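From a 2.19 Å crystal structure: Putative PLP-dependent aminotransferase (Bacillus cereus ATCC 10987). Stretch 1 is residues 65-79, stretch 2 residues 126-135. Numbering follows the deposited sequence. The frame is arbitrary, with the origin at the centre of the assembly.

Stretch 1, residues 65-79: GLMAAIQLKKRKKGK
Stretch 2, residues 126-135: LKEEVAIVVP

Stretch 1 enters as a helix through Lys73, held by i to i+4 bonds such as Ile70 N to Leu66 O (2.9 Å) and Lys74 N to Ile70 O (2.7 Å). Lys74 (phi/psi -61/144) and Arg75 (-73/130) are extended, and a type I turn from Arg75 to Gly78 follows, with Gly78 N bonded to Arg75 O at 3.0 Å. Stretch 2 passes from a helix end through a short 3-10 segment, 128-129, into strand 130-133. The helix and strand axes approach to 8.8 Å, their N-to-C directions 139° apart, so the two elements run roughly counter to each other. The contact buries 593 Å² in total.

Leu126 makes no contact with stretch 1, but its O accepts Glu129 N at 3.0 Å. Lys127 leaves helical geometry with positive phi (53/-129); its O receives Val130 N at 2.8 Å and lies 3.2 Å from Arg75 NH2, near the guanidinium plane.

Glu128 (-55/-18, chi1 p, chi2 m) contributes mainly its backbone: Gly78 CA approaches Glu128 O at 3.4 Å in a CA-H...O contact, with 132° at the hydrogen. Glu129 (-72/-17, chi1 m, chi2 t) directs its CA-to-CB bond away from stretch 1, and Glu129 O accepts a hydrogen bond from Lys79 N at 2.8 Å and 163°. Lys79 is t at all four chi angles, and its CD passes 4.3 Å from Glu129 OE2.

Val130 (-74/120, chi1 t) presents its carbonyl to the Arg75 guanidinium. Arg75 NE reaches Val130 O at 3.0 Å (140°) and Arg75 NH2 reaches the same oxygen at 2.9 Å (146°), a bifurcated arrangement in which two donors share one acceptor at the edge of the group. The m, t, m rotamer of chi1 to chi3 brings the end of Arg75 nearer to stretch 2, and NH2 also lies 3.8 Å from Val130 CB.

Ala131 (-95/-34) fixes the register, its CA 3.8 Å from Gly78 CA. An ideal CB on Gly78 would point toward stretch 2 and lie 2.3 Å from Ala131 CA and 2.7 Å from Val130 O, both clashes; the absence of a side chain permits this close backbone approach. Ala131 CB packs 3.5 Å from Gly78 C. Ala131 O accepts Arg75 N at 2.8 Å and a nearly linear 172°, while Lys74 CA makes a CA-H...O contact with that oxygen at 3.4 Å (134°).

From Ile132 onward the chemistry becomes apolar. Ile132 (-169/156, chi1 and chi2 t) extends CD1 to 3.8 Å from Ile70 CA and 4.0 Å from Ile70 CG1; Lys73 CB lies 4.2 Å from that methyl. Val133 (-119/131, chi1 t) is out of reach. Val134 (-132/85, chi1 t) points toward the helix, where its CG2 meets Ile70 CG1 at 4.3 Å and its CG1 meets Leu66 CD2 at 4.3 Å. Leu66 and Ile70, both m, t, are one helical turn apart, which lets them share this valine. Pro135 makes no contact with stretch 1.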

# COMPACT_ATOMS: atom_id res chain seq x y z
N GLY A 65 -3.23 4.18 -5.30
CA GLY A 65 -3.84 5.44 -5.69
C GLY A 65 -4.94 5.18 -6.71
O GLY A 65 -6.02 5.79 -6.65
N LEU A 66 -4.69 4.29 -7.66
CA LEU A 66 -5.70 3.96 -8.64
C LEU A 66 -6.93 3.46 -7.91
O LEU A 66 -8.07 3.94 -8.18
CB LEU A 66 -5.20 2.94 -9.70
CG LEU A 66 -4.45 3.56 -10.88
CD1 LEU A 66 -3.63 2.52 -11.64
CD2 LEU A 66 -5.44 4.24 -11.82
N MSE A 67 -6.70 2.53 -6.98
CA MSE A 67 -7.78 1.90 -6.20
C MSE A 67 -8.61 2.92 -5.43
O MSE A 67 -9.84 2.91 -5.49
CB MSE A 67 -7.22 0.81 -5.28
CG MSE A 67 -6.76 -0.46 -6.05
SE MSE A 67 -5.61 -1.57 -4.96
CE MSE A 67 -6.87 -2.08 -3.76
N ALA A 68 -7.92 3.83 -4.75
CA ALA A 68 -8.57 4.86 -3.96
C ALA A 68 -9.46 5.72 -4.88
O ALA A 68 -10.67 5.94 -4.61
CB ALA A 68 -7.54 5.74 -3.31
N ALA A 69 -8.83 6.20 -5.96
CA ALA A 69 -9.47 7.12 -6.92
C ALA A 69 -10.72 6.49 -7.58
O ALA A 69 -11.77 7.11 -7.61
CB ALA A 69 -8.47 7.62 -7.96
N ILE A 70 -10.61 5.28 -8.07
CA ILE A 70 -11.75 4.58 -8.68
C ILE A 70 -12.88 4.35 -7.67
O ILE A 70 -14.04 4.63 -7.96
CB ILE A 70 -11.30 3.23 -9.29
CG1 ILE A 70 -10.47 3.49 -10.55
CG2 ILE A 70 -12.50 2.27 -9.58
CD1 ILE A 70 -9.49 2.39 -10.87
N GLN A 71 -12.52 3.85 -6.48
CA GLN A 71 -13.48 3.65 -5.38
C GLN A 71 -14.21 4.96 -5.06
O GLN A 71 -15.42 4.95 -4.98
CB GLN A 71 -12.78 3.10 -4.12
CG GLN A 71 -13.72 2.89 -2.95
CD GLN A 71 -14.84 1.89 -3.26
OE1 GLN A 71 -14.64 0.92 -3.98
NE2 GLN A 71 -16.02 2.14 -2.71
N LEU A 72 -13.51 6.08 -4.91
CA LEU A 72 -14.19 7.37 -4.65
C LEU A 72 -15.10 7.83 -5.80
O LEU A 72 -16.20 8.30 -5.59
CB LEU A 72 -13.16 8.50 -4.40
CG LEU A 72 -13.71 9.91 -4.24
CD1 LEU A 72 -14.56 9.97 -2.98
CD2 LEU A 72 -12.59 10.94 -4.24
N LYS A 73 -14.60 7.71 -7.02
CA LYS A 73 -15.21 8.38 -8.16
C LYS A 73 -16.18 7.50 -8.94
O LYS A 73 -16.96 8.00 -9.71
CB LYS A 73 -14.09 8.87 -9.07
CG LYS A 73 -13.40 10.12 -8.50
CD LYS A 73 -12.43 10.77 -9.44
CE LYS A 73 -13.05 11.28 -10.75
NZ LYS A 73 -13.70 12.59 -10.70
N LYS A 74 -16.14 6.19 -8.77
CA LYS A 74 -17.02 5.35 -9.57
C LYS A 74 -18.52 5.65 -9.34
O LYS A 74 -18.97 5.91 -8.24
CB LYS A 74 -16.73 3.87 -9.33
CG LYS A 74 -17.02 3.42 -7.92
CD LYS A 74 -16.65 1.96 -7.60
CE LYS A 74 -17.27 1.58 -6.27
NZ LYS A 74 -17.16 0.16 -6.02
N ARG A 75 -19.30 5.56 -10.41
CA ARG A 75 -20.74 5.69 -10.28
C ARG A 75 -21.25 4.43 -9.62
O ARG A 75 -20.93 3.31 -10.03
CB ARG A 75 -21.39 5.93 -11.63
CG ARG A 75 -20.80 7.13 -12.30
CD ARG A 75 -21.62 7.64 -13.40
NE ARG A 75 -21.91 6.62 -14.38
CZ ARG A 75 -22.55 6.86 -15.52
NH1 ARG A 75 -22.96 8.09 -15.81
NH2 ARG A 75 -22.77 5.86 -16.38
N LYS A 76 -22.05 4.64 -8.59
CA LYS A 76 -22.40 3.57 -7.67
C LYS A 76 -23.27 2.49 -8.30
O LYS A 76 -23.28 1.37 -7.85
CB LYS A 76 -23.03 4.16 -6.38
CG LYS A 76 -21.99 4.83 -5.42
N LYS A 77 -23.97 2.79 -9.38
CA LYS A 77 -24.77 1.76 -10.00
C LYS A 77 -24.03 1.04 -11.15
O LYS A 77 -24.53 0.05 -11.65
CB LYS A 77 -26.12 2.35 -10.44
CG LYS A 77 -27.04 2.74 -9.27
N GLY A 78 -22.85 1.51 -11.54
CA GLY A 78 -22.13 0.97 -12.69
C GLY A 78 -21.40 -0.33 -12.40
O GLY A 78 -21.07 -0.65 -11.25
N LYS A 79 -21.13 -1.08 -13.46
CA LYS A 79 -20.55 -2.40 -13.38
C LYS A 79 -19.14 -2.43 -14.02
O LYS A 79 -18.29 -3.23 -13.66
CB LYS A 79 -21.48 -3.34 -14.15
CG LYS A 79 -20.90 -4.71 -14.45
CD LYS A 79 -21.94 -5.62 -15.04
CE LYS A 79 -21.43 -7.06 -15.06
NZ LYS A 79 -22.39 -8.02 -15.68
N LEU A 126 -23.61 1.45 -23.27
CA LEU A 126 -23.68 0.86 -21.92
C LEU A 126 -24.45 1.70 -20.94
O LEU A 126 -25.03 1.18 -19.98
CB LEU A 126 -22.28 0.59 -21.36
CG LEU A 126 -21.46 -0.44 -22.15
CD1 LEU A 126 -19.99 -0.46 -21.63
CD2 LEU A 126 -22.15 -1.81 -22.05
N LYS A 127 -24.42 3.01 -21.14
CA LYS A 127 -25.19 3.93 -20.29
C LYS A 127 -24.87 3.70 -18.82
O LYS A 127 -23.70 3.64 -18.46
CB LYS A 127 -26.69 3.84 -20.60
CG LYS A 127 -27.03 4.17 -22.06
CD LYS A 127 -28.55 4.17 -22.34
N GLU A 128 -25.90 3.53 -17.99
CA GLU A 128 -25.72 3.37 -16.53
C GLU A 128 -24.78 2.23 -16.11
O GLU A 128 -24.28 2.22 -14.99
CB GLU A 128 -27.08 3.23 -15.80
CG GLU A 128 -27.79 1.85 -15.97
CD GLU A 128 -28.37 1.60 -17.36
OE1 GLU A 128 -28.65 2.59 -18.09
OE2 GLU A 128 -28.56 0.42 -17.72
N GLU A 129 -24.52 1.28 -16.99
CA GLU A 129 -23.57 0.23 -16.64
C GLU A 129 -22.12 0.73 -16.60
O GLU A 129 -21.25 0.09 -15.99
CB GLU A 129 -23.72 -0.98 -17.56
CG GLU A 129 -24.98 -1.79 -17.27
CD GLU A 129 -25.02 -3.10 -18.07
OE1 GLU A 129 -24.92 -3.05 -19.32
OE2 GLU A 129 -25.16 -4.19 -17.46
N VAL A 130 -21.85 1.89 -17.19
CA VAL A 130 -20.51 2.46 -17.07
C VAL A 130 -20.33 3.00 -15.66
O VAL A 130 -21.12 3.83 -15.21
CB VAL A 130 -20.27 3.55 -18.10
CG1 VAL A 130 -18.87 4.04 -17.96
CG2 VAL A 130 -20.49 2.97 -19.49
N ALA A 131 -19.34 2.48 -14.93
CA ALA A 131 -19.07 2.98 -13.60
C ALA A 131 -17.99 4.04 -13.65
O ALA A 131 -17.99 4.97 -12.84
CB ALA A 131 -18.64 1.86 -12.67
N ILE A 132 -17.05 3.86 -14.58
CA ILE A 132 -15.87 4.73 -14.67
C ILE A 132 -15.10 4.50 -15.97
O ILE A 132 -15.20 3.45 -16.60
CB ILE A 132 -14.95 4.51 -13.43
CG1 ILE A 132 -13.99 5.70 -13.22
CG2 ILE A 132 -14.29 3.13 -13.46
CD1 ILE A 132 -13.46 5.79 -11.81
N VAL A 133 -14.35 5.51 -16.37
CA VAL A 133 -13.47 5.45 -17.50
C VAL A 133 -12.05 5.70 -17.00
O VAL A 133 -11.80 6.67 -16.28
CB VAL A 133 -13.87 6.51 -18.58
CG1 VAL A 133 -12.81 6.60 -19.64
CG2 VAL A 133 -15.28 6.19 -19.18
N VAL A 134 -11.12 4.84 -17.40
CA VAL A 134 -9.75 4.89 -16.89
C VAL A 134 -8.79 4.81 -18.07
O VAL A 134 -8.33 3.72 -18.44
CB VAL A 134 -9.51 3.75 -15.87
CG1 VAL A 134 -8.12 3.86 -15.19
CG2 VAL A 134 -10.63 3.74 -14.83
N PRO A 135 -8.50 5.96 -18.69
CA PRO A 135 -7.52 5.93 -19.77
C PRO A 135 -6.10 5.85 -19.22
O PRO A 135 -5.85 6.22 -18.04
CB PRO A 135 -7.75 7.27 -20.49
CG PRO A 135 -8.30 8.15 -19.46
CD PRO A 135 -9.03 7.31 -18.46